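Local structure of epimerase (Methylomonas sp. DH-1, 7CJ7) at residues Gln49-Val52 against Ala53-Lys56; Ile237-Arg240 against Gly241-Thr244. The protein catalyses the manganese-dependent epimerization of ketoses at C3, most actively L-ribulose, and works as a homodimer of TIM-barrel subunits. All blocks are in the same frame, centred on the assembly; numbering follows the deposited sequence.

Interaction 1. Residues Gln49-Val52 against Ala53-Lys56; sequences QIDV and ALTK
The backbone carbonyl oxygen of Asp51 is gripped twice by Thr55, whose N and OG1 each lie 3.1 Å from Asp51 O. The bonds lie at the start of helix 52-61, which follows strand 39-43 in the TIM barrel, and Asp51 is its N-cap residue. The two donors arrive differently: Thr55 N lies in the carbonyl plane, whereas the hydroxyl comes from above it, 40° out. Thr55 reaches back because its OG1 stands beside its own backbone N (chi1 -63°); the same hydroxyl is hydrogen-bonded to Trp20 NE1, so this buried group joins the helix start to a neighbouring loop. The side chain of Asp51 supplies the cap itself: OD1 accepts from Leu54 N at 3.2 Å. That bond is fairly straight at hydrogen (164°), yet the N-H meets OD1 from above the carboxylate plane. Leu54 CB packs against Asp51 CG at 3.5 Å, the two side chains crossing at about a right angle. The negative group at the helix N-terminus would probably be favoured by the helix dipole. Ile50 brings CG1 to within 3.9 Å of Thr55 OG1, and Ile50 and Val52 both pack on Val99 of helix 83-102. The first helical turn continues with Lys56 N bonded to Val52 O at 2.9 Å. A water bridges Asp51 OD1 and Ala53 N, donating to the first and accepting from the second at 2.9 Å.

Interaction 2. Residues Ile237-Arg240 against Gly241-Thr244; sequences IDYR and GPIT
The ring of Tyr239 folds forward over the backbone of the residues that follow it, so that Gly241 N lies 3.5 Å above one ring face, offset toward the rim, while the phenol end reaches past the glycine. There Tyr239 OH donates to Pro242 O across 2.7 Å, tilted 29° from the carbonyl plane; the acceptor sits at the edge of the ring. CG placed opposite the backbone N (chi1 176°) sends the ring along the chain in this direction. Gly241 matters for the fit: Tyr239 OH is 3.3 Å from Gly241 C, and a beta carbon at this position would clash with the hydroxyl. The segment joins helix 227-236 to strand 242-245, the eighth strand of the TIM barrel, and the helix ends in a Schellman motif whose C-prime residue is Asp238, with positive phi. Further along the strand, Ile243 CG1 touches the ring edge at Tyr239 CE2, 3.8 Å away, and Val210 of the adjacent strand 207-212 also packs on the tyrosine. A phenylalanine in place of Tyr239 would probably leave Pro242 O without its hydroxyl donor and the ring without the bond that holds its end. The exposed Arg240 is extended from CG to NE and pairs with Asp238 in a salt bridge, NE to OD2 3.5 Å.

Overall arrangement
Interactions 1 and 2 occupy separate parts of one barrel, their centres 27 Å apart and their nearest atoms about 15 Å apart. Residues 49-52 follow strand 39-43, on the C-terminal side of the barrel, where TIM-barrel active sites lie; residues 237-240 lead into strand 242-245 from the opposite, N-terminal end. Interaction 1 is a surface contact, with the Lys56 side chain about 5 Å from a bound magnesium ion. Interaction 2 is buried, and the Ile243 side chain lies about 11 Å from the manganese ion and about 7 Å from the side chain of its ligand His211. The side chains of Ile50 and Pro242 each lie about 12 Å from the bound L-sorbose. Neither contact reaches the sugar or supplies a manganese ligand.

Interaction 1. Residues Gln49-Val52 against Ala53-Lys56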
loop_
_atom_site.group_PDB
_atom_site.type_symbol
_atom_site.label_atom_id
_atom_site.label_comp_id
_atom_site.label_asym_id
_atom_site.label_seq_id
_atom_site.Cartn_x
_atom_site.Cartn_y
_atom_site.Cartn_z
ATOM N N GLN A 49 -3.729 -22.523 -18.240
ATOM C CA GLN A 49 -5.128 -22.751 -17.782
ATOM C C GLN A 49 -6.113 -22.268 -18.850
ATOM O O GLN A 49 -7.295 -22.648 -18.781
ATOM C CB GLN A 49 -5.375 -22.014 -16.465
ATOM C CG GLN A 49 -6.399 -22.690 -15.570
ATOM C CD GLN A 49 -5.967 -24.067 -15.128
ATOM O OE1 GLN A 49 -6.043 -24.414 -13.951
ATOM N NE2 GLN A 49 -5.500 -24.868 -16.072
ATOM N N ILE A 50 -5.653 -21.453 -19.794
ATOM C CA ILE A 50 -6.538 -20.720 -20.744
ATOM C C ILE A 50 -6.785 -21.593 -21.981
ATOM O O ILE A 50 -5.809 -22.112 -22.542
ATOM C CB ILE A 50 -5.935 -19.351 -21.104
ATOM C CG1 ILE A 50 -6.762 -18.637 -22.168
ATOM C CG2 ILE A 50 -4.495 -19.473 -21.543
ATOM C CD1 ILE A 50 -6.490 -17.157 -22.240
ATOM N N ASP A 51 -8.052 -21.759 -22.371
ATOM C CA ASP A 51 -8.434 -22.379 -23.667
ATOM C C ASP A 51 -8.277 -21.310 -24.748
ATOM O O ASP A 51 -9.193 -20.495 -24.925
ATOM C CB ASP A 51 -9.846 -22.971 -23.638
ATOM C CG ASP A 51 -10.224 -23.726 -24.906
ATOM O OD1 ASP A 51 -9.618 -23.454 -25.970
ATOM O OD2 ASP A 51 -11.150 -24.562 -24.831
ATOM N N VAL A 52 -7.133 -21.299 -25.425
ATOM C CA VAL A 52 -6.734 -20.187 -26.326
ATOM C C VAL A 52 -7.667 -20.137 -27.542
ATOM O O VAL A 52 -8.116 -19.041 -27.885
ATOM C CB VAL A 52 -5.262 -20.322 -26.745
ATOM C CG1 VAL A 52 -4.881 -19.216 -27.710
ATOM C CG2 VAL A 52 -4.351 -20.337 -25.526
ATOM N N ALA A 53 -7.960 -21.274 -28.168
ATOM C CA ALA A 53 -8.818 -21.324 -29.373
ATOM C C ALA A 53 -10.210 -20.761 -29.043
ATOM O O ALA A 53 -10.743 -19.958 -29.836
ATOM C CB ALA A 53 -8.872 -22.732 -29.898
ATOM N N LEU A 54 -10.769 -21.131 -27.894
ATOM C CA LEU A 54 -12.121 -20.690 -27.469
ATOM C C LEU A 54 -12.084 -19.177 -27.245
ATOM O O LEU A 54 -12.993 -18.480 -27.726
ATOM C CB LEU A 54 -12.505 -21.445 -26.197
ATOM C CG LEU A 54 -13.913 -21.197 -25.668
ATOM C CD1 LEU A 54 -14.385 -22.385 -24.849
ATOM C CD2 LEU A 54 -13.973 -19.934 -24.837
ATOM N N THR A 55 -11.033 -18.673 -26.599
ATOM C CA THR A 55 -10.885 -17.224 -26.303
ATOM C C THR A 55 -10.783 -16.469 -27.630
ATOM O O THR A 55 -11.441 -15.429 -27.766
ATOM C CB THR A 55 -9.692 -16.955 -25.382
ATOM O OG1 THR A 55 -9.952 -17.605 -24.139
ATOM C CG2 THR A 55 -9.446 -15.481 -25.150
ATOM N N LYS A 56 -9.966 -16.961 -28.560
ATOM C CA LYS A 56 -9.823 -16.355 -29.907
ATOM C C LYS A 56 -11.209 -16.229 -30.571
ATOM O O LYS A 56 -11.527 -15.142 -31.068
ATOM C CB LYS A 56 -8.819 -17.185 -30.711
ATOM C CG LYS A 56 -8.637 -16.746 -32.148
ATOM C CD LYS A 56 -8.718 -15.266 -32.330
ATOM C CE LYS A 56 -7.384 -14.564 -32.223
ATOM N NZ LYS A 56 -7.258 -13.530 -33.276
HETATM O O HOH W 1 -7.028 -23.908 -27.531
#

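Interaction 2. Residues Ile237-Arg240 against Gly241-Thr244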
loop_
_atom_site.group_PDB
_atom_site.type_symbol
_atom_site.label_atom_id
_atom_site.label_comp_id
_atom_site.label_asym_id
_atom_site.label_seq_id
_atom_site.Cartn_x
_atom_site.Cartn_y
_atom_site.Cartn_z
ATOM N N ILE A 237 3.265 14.464 -23.000
ATOM C CA ILE A 237 4.147 13.537 -23.771
ATOM C C ILE A 237 3.375 12.915 -24.948
ATOM O O ILE A 237 3.918 12.001 -25.586
ATOM C CB ILE A 237 4.756 12.460 -22.850
ATOM C CG1 ILE A 237 3.710 11.464 -22.349
ATOM C CG2 ILE A 237 5.517 13.101 -21.703
ATOM C CD1 ILE A 237 4.296 10.130 -21.943
ATOM N N ASP A 238 2.161 13.393 -25.233
ATOM C CA ASP A 238 1.260 12.849 -26.289
ATOM C C ASP A 238 1.246 11.319 -26.227
ATOM O O ASP A 238 1.502 10.662 -27.261
ATOM C CB ASP A 238 1.679 13.273 -27.696
ATOM C CG ASP A 238 0.667 12.862 -28.750
ATOM O OD1 ASP A 238 -0.549 12.877 -28.429
ATOM O OD2 ASP A 238 1.093 12.518 -29.877
ATOM N N TYR A 239 0.950 10.759 -25.063
ATOM C CA TYR A 239 0.920 9.292 -24.871
ATOM C C TYR A 239 -0.105 8.662 -25.826
ATOM O O TYR A 239 -1.311 9.053 -25.807
ATOM C CB TYR A 239 0.578 8.931 -23.428
ATOM C CG TYR A 239 0.438 7.445 -23.229
ATOM C CD1 TYR A 239 1.548 6.624 -23.239
ATOM C CD2 TYR A 239 -0.800 6.854 -23.061
ATOM C CE1 TYR A 239 1.441 5.254 -23.073
ATOM C CE2 TYR A 239 -0.924 5.487 -22.886
ATOM C CZ TYR A 239 0.198 4.680 -22.890
ATOM O OH TYR A 239 0.087 3.329 -22.726
ATOM N N ARG A 240 0.352 7.693 -26.620
ATOM C CA ARG A 240 -0.502 6.923 -27.564
ATOM C C ARG A 240 -0.244 5.435 -27.354
ATOM O O ARG A 240 0.535 4.841 -28.098
ATOM C CB ARG A 240 -0.238 7.341 -29.013
ATOM C CG ARG A 240 -0.927 8.645 -29.381
ATOM C CD ARG A 240 -0.693 9.042 -30.828
ATOM N NE ARG A 240 -1.372 10.299 -31.099
ATOM C CZ ARG A 240 -2.670 10.414 -31.352
ATOM N NH1 ARG A 240 -3.195 11.606 -31.570
ATOM N NH2 ARG A 240 -3.438 9.341 -31.376
ATOM N N GLY A 241 -0.880 4.866 -26.349
ATOM C CA GLY A 241 -0.728 3.443 -26.037
ATOM C C GLY A 241 -1.934 2.951 -25.257
ATOM O O GLY A 241 -2.875 3.698 -25.022
ATOM N N PRO A 242 -1.926 1.673 -24.849
ATOM C CA PRO A 242 -3.031 1.111 -24.082
ATOM C C PRO A 242 -3.261 1.860 -22.764
ATOM O O PRO A 242 -2.313 2.226 -22.083
ATOM C CB PRO A 242 -2.608 -0.344 -23.846
ATOM C CG PRO A 242 -1.634 -0.615 -24.957
ATOM C CD PRO A 242 -0.896 0.683 -25.172
ATOM N N ILE A 243 -4.532 2.083 -22.451
ATOM C CA ILE A 243 -4.995 2.580 -21.125
ATOM C C ILE A 243 -6.051 1.595 -20.633
ATOM O O ILE A 243 -7.113 1.523 -21.281
ATOM C CB ILE A 243 -5.556 4.007 -21.251
ATOM C CG1 ILE A 243 -4.515 4.965 -21.838
ATOM C CG2 ILE A 243 -6.090 4.474 -19.904
ATOM C CD1 ILE A 243 -5.037 6.371 -22.089
ATOM N N THR A 244 -5.753 0.840 -19.579
ATOM C CA THR A 244 -6.660 -0.186 -19.001
ATOM C C THR A 244 -7.251 0.323 -17.690
ATOM O O THR A 244 -6.480 0.738 -16.806
ATOM C CB THR A 244 -5.950 -1.505 -18.676
ATOM O OG1 THR A 244 -5.240 -1.994 -19.808
ATOM C CG2 THR A 244 -6.911 -2.574 -18.212
#